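Local coordinates for host-nuclease inhibitor protein Gam, putative (PDB 2P2U) that probably binds double-stranded DNA as a phage Mu Gam-like protein and may protect it from host nucleases, at the interface of chains A and B. Sequence-based numbering; all coordinates share one arbitrary frame. Chains: chain A/B, Host-nuclease inhibitor protein Gam, putative.

Contact 1 and contact 2 belong to one two-fold symmetric interface between identical chains, their C-alpha centres about 46 Å apart. They share no residues. Contact 1, near one end of the long helices 15-74, pairs the end of strand 149-157 of chain A with the start of strand 95-103 of chain B; contact 2, opposite the middle of those helices, pairs strand 125-131 of one chain with strand 125-131 of the other. The twin of contact 1 lies on the other side of contact 2. Antiparallel strand pairing joins the chains of the deposited assembly into a ring-like, probable dimer, a shape that would suit DNA binding.

Contact 1: the interface of chains A and B. Residues chain A 154-158; chain B 76, 94-97.
A:Asp155 reaches across the chain boundary from an antiparallel strand pair. Its CB packs near the B:Leu97 methyl CD2, and A:Asp155 CG comes to 3.5 Å from B:Leu97 CD2, the two side chains crossing obliquely. At the carboxylate, OD1 lies against B:Leu97 and near the backbone O of B:Arg96; both oxygens can only accept, so no hydrogen bond forms and nothing rests on this approach. A:Asp155 OD2 turns to B:Lys76 NZ in a loose salt bridge at 3.8 Å. The extended lysine arrives over the ring of B:Phe95, its CE above the ring centre, so the phenyl face supports the arm that carries the charge. Main-chain bonds fix the register: A:Ala156 N donates to B:Arg96 O at 2.9 Å, and B:Arg96 N returns a bond to A:Ala156 O at 2.7 Å, both in the carbonyl plane. A:Tyr158 N donates to B:Gly94 O at 2.6 Å from above the carbonyl plane. The A:Tyr158 side chain, with CG in the crowded position between backbone N and carbonyl carbon (chi1 76°), presents one face to the guanidinium of B:Arg96. B:Arg96 NH1 sits 4.1 Å from the centroid of the A:Tyr158 ring, toward its rim, in a cation-pi contact, the planes 29° apart; B:Gly94 N lies over the opposite face, also toward the rim. The site joins the end of strand 149-157 of chain A to the start of strand 95-103 of chain B, with short helix 76-79 of chain B alongside.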
loop_
_atom_site.group_PDB
_atom_site.type_symbol
_atom_site.label_atom_id
_atom_site.label_comp_id
_atom_site.label_asym_id
_atom_site.label_seq_id
_atom_site.Cartn_x
_atom_site.Cartn_y
_atom_site.Cartn_z
ATOM N N THR A 154 29.527 4.859 -4.380
ATOM C CA THR A 154 29.922 3.445 -4.141
ATOM C C THR A 154 30.479 2.698 -5.391
ATOM O O THR A 154 29.917 2.844 -6.477
ATOM C CB THR A 154 28.707 2.666 -3.505
ATOM O OG1 THR A 154 28.874 2.576 -2.085
ATOM C CG2 THR A 154 28.569 1.275 -4.061
ATOM N N ASP A 155 31.587 1.949 -5.241
ATOM C CA ASP A 155 31.966 0.856 -6.219
ATOM C C ASP A 155 31.516 -0.515 -5.725
ATOM O O ASP A 155 32.186 -1.113 -4.885
ATOM C CB ASP A 155 33.468 0.792 -6.517
ATOM C CG ASP A 155 33.769 0.657 -8.024
ATOM O OD1 ASP A 155 32.802 0.538 -8.828
ATOM O OD2 ASP A 155 34.970 0.703 -8.418
ATOM N N ALA A 156 30.374 -0.995 -6.236
ATOM C CA ALA A 156 29.752 -2.238 -5.727
ATOM C C ALA A 156 29.940 -3.465 -6.653
ATOM O O ALA A 156 29.929 -3.321 -7.910
ATOM C CB ALA A 156 28.254 -2.024 -5.401
ATOM N N PHE A 157 30.086 -4.643 -6.008
ATOM C CA PHE A 157 30.182 -5.958 -6.678
ATOM C C PHE A 157 28.877 -6.406 -7.264
ATOM O O PHE A 157 27.868 -6.428 -6.572
ATOM C CB PHE A 157 30.653 -7.066 -5.725
ATOM C CG PHE A 157 30.888 -8.421 -6.403
ATOM C CD1 PHE A 157 31.383 -8.510 -7.722
ATOM C CD2 PHE A 157 30.659 -9.604 -5.718
ATOM C CE1 PHE A 157 31.616 -9.753 -8.349
ATOM C CE2 PHE A 157 30.897 -10.834 -6.341
ATOM C CZ PHE A 157 31.390 -10.896 -7.651
ATOM N N TYR A 158 28.888 -6.808 -8.528
ATOM C CA TYR A 158 27.675 -7.378 -9.061
ATOM C C TYR A 158 27.891 -8.691 -9.806
ATOM O O TYR A 158 28.738 -8.774 -10.721
ATOM C CB TYR A 158 26.987 -6.363 -9.945
ATOM C CG TYR A 158 27.606 -6.182 -11.302
ATOM C CD1 TYR A 158 27.044 -6.810 -12.417
ATOM C CD2 TYR A 158 28.740 -5.399 -11.473
ATOM C CE1 TYR A 158 27.576 -6.650 -13.694
ATOM C CE2 TYR A 158 29.292 -5.227 -12.739
ATOM C CZ TYR A 158 28.691 -5.862 -13.864
ATOM O OH TYR A 158 29.197 -5.710 -15.147
ATOM N N LYS B 76 41.173 -8.172 -7.257
ATOM C CA LYS B 76 40.468 -7.134 -8.029
ATOM C C LYS B 76 41.271 -6.479 -9.154
ATOM O O LYS B 76 40.808 -6.421 -10.309
ATOM C CB LYS B 76 39.889 -6.042 -7.091
ATOM C CG LYS B 76 38.982 -5.024 -7.831
ATOM C CD LYS B 76 38.798 -3.724 -6.911
ATOM C CE LYS B 76 37.751 -2.798 -7.810
ATOM N NZ LYS B 76 37.224 -1.800 -6.704
ATOM N N GLY B 94 31.695 -8.651 -11.659
ATOM C CA GLY B 94 32.294 -7.307 -11.704
ATOM C C GLY B 94 31.885 -6.215 -10.693
ATOM O O GLY B 94 31.265 -6.478 -9.627
ATOM N N PHE B 95 32.251 -4.982 -11.069
ATOM C CA PHE B 95 32.127 -3.791 -10.208
ATOM C C PHE B 95 31.448 -2.623 -10.905
ATOM O O PHE B 95 31.841 -2.265 -12.019
ATOM C CB PHE B 95 33.490 -3.367 -9.759
ATOM C CG PHE B 95 34.063 -4.240 -8.707
ATOM C CD1 PHE B 95 33.703 -4.067 -7.362
ATOM C CD2 PHE B 95 34.975 -5.224 -9.033
ATOM C CE1 PHE B 95 34.279 -4.878 -6.350
ATOM C CE2 PHE B 95 35.546 -6.037 -8.040
ATOM C CZ PHE B 95 35.207 -5.872 -6.705
ATOM N N ARG B 96 30.403 -2.065 -10.286
ATOM C CA ARG B 96 29.705 -0.948 -10.917
ATOM C C ARG B 96 29.702 0.280 -10.030
ATOM O O ARG B 96 29.760 0.155 -8.799
ATOM C CB ARG B 96 28.282 -1.332 -11.314
ATOM C CG ARG B 96 27.803 -0.530 -12.561
ATOM C CD ARG B 96 26.324 -0.841 -13.007
ATOM N NE ARG B 96 25.497 -1.529 -11.988
ATOM C CZ ARG B 96 24.943 -2.737 -12.159
ATOM N NH1 ARG B 96 25.128 -3.387 -13.316
ATOM N NH2 ARG B 96 24.198 -3.286 -11.193
ATOM N N LEU B 97 29.647 1.463 -10.653
ATOM C CA LEU B 97 29.585 2.751 -9.897
ATOM C C LEU B 97 28.173 3.255 -9.789
ATOM O O LEU B 97 27.547 3.552 -10.793
ATOM C CB LEU B 97 30.465 3.845 -10.526
ATOM C CG LEU B 97 31.941 3.809 -10.083
ATOM C CD1 LEU B 97 32.719 5.019 -10.613
ATOM C CD2 LEU B 97 32.094 3.659 -8.559
#

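Contact 2: the interface of chains A and B. Residues chain A 109, 113, 116, 123-127; chain B 128-132, 136.
B:Asn132 sets CG anti to its backbone N (chi1 -168°), which carries the amide toward chain A, while A:Lys109 runs extended beyond CG, sending its ammonium to B:Asp130. A:Leu113 places CG anti to its own carbonyl carbon, turning its methyls onto the partner strand, and A:Arg126 bends at chi3 so that its guanidinium crosses obliquely by the B:Asn132 amide. B:Asn132 ND2 donates to A:Glu123 O at 2.7 Å, nearly along the C=O axis. B:Asn132 N bonds A:Gly124 O, also at 2.7 Å, but from above the carbonyl plane. Side chain and main chain of B:Asn132 thus hold successive carbonyls of the loop leading into strand 125-131. A:Arg126 NH1 lies beside OD1 of B:Asn132, but its N-H groups point elsewhere and no hydrogen bond forms; the guanidinium meets the amide at 31° between planes. Further along, A:Arg126 N donates to B:Asp130 O at 2.5 Å in a nearly straight bond, and B:Asp130 N returns one to A:Arg126 O at 2.7 Å, in the carbonyl plane but more bent (125° at H). A water between A:Arg126 O and B:Lys128 O extends the polar link. A:Lys109 NZ makes a salt bridge to OD2 of B:Asp130 at 3.0 Å, weak as a hydrogen bond; the lysine charge could stabilise the ionised carboxylate. The aliphatic chain of A:Lys109 slides past B:Val131 in the opposite direction, and A:Leu113 CD2 meets B:Val131 CG2 at 3.6 Å. A:Leu116 and selenomethionine B:Met136 approach tip to tip, though their fine packing is not reliable. In the deposited assembly the antiparallel strands 125-131, flanked by helix 109-118, pair across the chains and join the two halves of a probable dimer.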
loop_
_atom_site.group_PDB
_atom_site.type_symbol
_atom_site.label_atom_id
_atom_site.label_comp_id
_atom_site.label_asym_id
_atom_site.label_seq_id
_atom_site.Cartn_x
_atom_site.Cartn_y
_atom_site.Cartn_z
ATOM N N LYS A 109 -10.934 20.187 -5.087
ATOM C CA LYS A 109 -10.229 20.275 -3.802
ATOM C C LYS A 109 -8.980 21.184 -3.862
ATOM O O LYS A 109 -8.624 21.822 -2.879
ATOM C CB LYS A 109 -9.955 18.845 -3.283
ATOM C CG LYS A 109 -8.703 18.656 -2.436
ATOM C CD LYS A 109 -8.774 17.331 -1.663
ATOM C CE LYS A 109 -7.833 17.271 -0.402
ATOM N NZ LYS A 109 -7.956 15.833 0.094
ATOM N N LEU A 113 -8.193 24.557 -1.451
ATOM C CA LEU A 113 -6.874 24.922 -0.879
ATOM C C LEU A 113 -6.431 26.358 -1.167
ATOM O O LEU A 113 -5.856 26.996 -0.313
ATOM C CB LEU A 113 -5.780 24.000 -1.413
ATOM C CG LEU A 113 -6.034 22.641 -0.784
ATOM C CD1 LEU A 113 -5.190 21.523 -1.359
ATOM C CD2 LEU A 113 -5.816 22.737 0.738
ATOM N N LEU A 116 -8.400 28.547 0.850
ATOM C CA LEU A 116 -7.985 28.541 2.262
ATOM C C LEU A 116 -6.783 29.441 2.376
ATOM O O LEU A 116 -6.616 30.105 3.379
ATOM C CB LEU A 116 -7.736 27.122 2.785
ATOM C CG LEU A 116 -9.125 26.479 3.103
ATOM C CD1 LEU A 116 -9.093 24.977 3.031
ATOM C CD2 LEU A 116 -9.643 26.972 4.432
ATOM N N GLU A 123 -4.646 26.451 9.349
ATOM C CA GLU A 123 -5.320 25.269 9.997
ATOM C C GLU A 123 -6.163 24.412 9.046
ATOM O O GLU A 123 -6.400 23.237 9.311
ATOM C CB GLU A 123 -6.234 25.674 11.182
ATOM C CG GLU A 123 -7.039 26.969 11.035
ATOM C CD GLU A 123 -6.156 28.221 11.237
ATOM O OE1 GLU A 123 -5.206 28.472 10.445
ATOM O OE2 GLU A 123 -6.391 28.967 12.213
ATOM N N GLY A 124 -6.623 24.999 7.948
ATOM C CA GLY A 124 -7.339 24.223 7.000
ATOM C C GLY A 124 -6.506 23.292 6.138
ATOM O O GLY A 124 -7.073 22.435 5.430
ATOM N N ILE A 125 -5.174 23.462 6.165
ATOM C CA ILE A 125 -4.304 22.832 5.162
ATOM C C ILE A 125 -3.368 21.766 5.731
ATOM O O ILE A 125 -2.711 21.981 6.716
ATOM C CB ILE A 125 -3.550 23.903 4.332
ATOM C CG1 ILE A 125 -4.553 24.753 3.590
ATOM C CG2 ILE A 125 -2.749 23.282 3.237
ATOM C CD1 ILE A 125 -4.070 26.080 3.107
ATOM N N ARG A 126 -3.300 20.609 5.106
ATOM C CA ARG A 126 -2.328 19.590 5.504
ATOM C C ARG A 126 -1.146 19.455 4.526
ATOM O O ARG A 126 -1.370 19.146 3.377
ATOM C CB ARG A 126 -3.043 18.247 5.622
ATOM C CG ARG A 126 -3.579 17.944 6.975
ATOM C CD ARG A 126 -4.761 16.961 6.853
ATOM N NE ARG A 126 -4.848 16.097 8.034
ATOM C CZ ARG A 126 -4.934 16.528 9.307
ATOM N NH1 ARG A 126 -4.970 17.816 9.619
ATOM N NH2 ARG A 126 -4.981 15.653 10.293
ATOM N N ILE A 127 0.099 19.639 4.966
ATOM C CA ILE A 127 1.256 19.729 4.013
ATOM C C ILE A 127 2.167 18.531 4.210
ATOM O O ILE A 127 2.335 18.100 5.296
ATOM C CB ILE A 127 2.128 21.025 4.243
ATOM C CG1 ILE A 127 1.248 22.235 4.535
ATOM C CG2 ILE A 127 3.044 21.309 3.029
ATOM C CD1 ILE A 127 1.949 23.620 4.890
ATOM N N LYS B 128 2.860 18.241 -1.090
ATOM C CA LYS B 128 1.578 17.618 -1.352
ATOM C C LYS B 128 0.616 18.132 -0.320
ATOM O O LYS B 128 0.722 17.808 0.847
ATOM C CB LYS B 128 1.689 16.100 -1.386
ATOM C CG LYS B 128 0.366 15.325 -1.362
ATOM C CD LYS B 128 0.094 14.700 0.089
ATOM C CE LYS B 128 -0.714 13.353 0.135
ATOM N NZ LYS B 128 -0.027 12.295 -0.713
ATOM N N GLU B 129 -0.290 19.009 -0.751
ATOM C CA GLU B 129 -1.151 19.742 0.165
ATOM C C GLU B 129 -2.500 19.092 0.254
ATOM O O GLU B 129 -2.979 18.480 -0.670
ATOM C CB GLU B 129 -1.259 21.213 -0.265
ATOM C CG GLU B 129 -0.086 22.051 0.240
ATOM C CD GLU B 129 0.022 23.481 -0.324
ATOM O OE1 GLU B 129 0.189 23.583 -1.560
ATOM O OE2 GLU B 129 0.028 24.497 0.456
ATOM N N ASP B 130 -3.164 19.215 1.375
ATOM C CA ASP B 130 -4.425 18.554 1.486
ATOM C C ASP B 130 -5.320 19.258 2.413
ATOM O O ASP B 130 -4.845 19.874 3.317
ATOM C CB ASP B 130 -4.183 17.211 2.054
ATOM C CG ASP B 130 -4.910 16.196 1.325
ATOM O OD1 ASP B 130 -4.673 16.225 0.069
ATOM O OD2 ASP B 130 -5.696 15.422 1.991
ATOM N N VAL B 131 -6.620 19.093 2.239
ATOM C CA VAL B 131 -7.570 19.839 3.028
ATOM C C VAL B 131 -7.751 19.104 4.279
ATOM O O VAL B 131 -7.936 17.960 4.266
ATOM C CB VAL B 131 -8.926 19.944 2.337
ATOM C CG1 VAL B 131 -9.917 20.693 3.183
ATOM C CG2 VAL B 131 -8.747 20.605 0.990
ATOM N N ASN B 132 -7.726 19.808 5.367
ATOM C CA ASN B 132 -7.887 19.264 6.679
ATOM C C ASN B 132 -9.362 19.146 7.031
ATOM O O ASN B 132 -9.962 20.104 7.546
ATOM C CB ASN B 132 -7.210 20.274 7.620
ATOM C CG ASN B 132 -7.022 19.751 9.021
ATOM O OD1 ASN B 132 -7.413 18.629 9.371
ATOM N ND2 ASN B 132 -6.410 20.588 9.854
HETATM N N MSE B 136 -12.382 21.617 9.569
HETATM C CA MSE B 136 -13.568 21.962 8.805
HETATM C C MSE B 136 -14.802 21.724 9.678
HETATM O O MSE B 136 -15.501 22.681 10.047
HETATM C CB MSE B 136 -13.645 21.200 7.457
HETATM C CG MSE B 136 -12.656 21.653 6.342
HETATM SE SE MSE B 136 -12.276 23.583 6.306
HETATM C CE MSE B 136 -10.975 23.607 4.923
HETATM O O HOH W 1 -0.877 15.920 2.914
#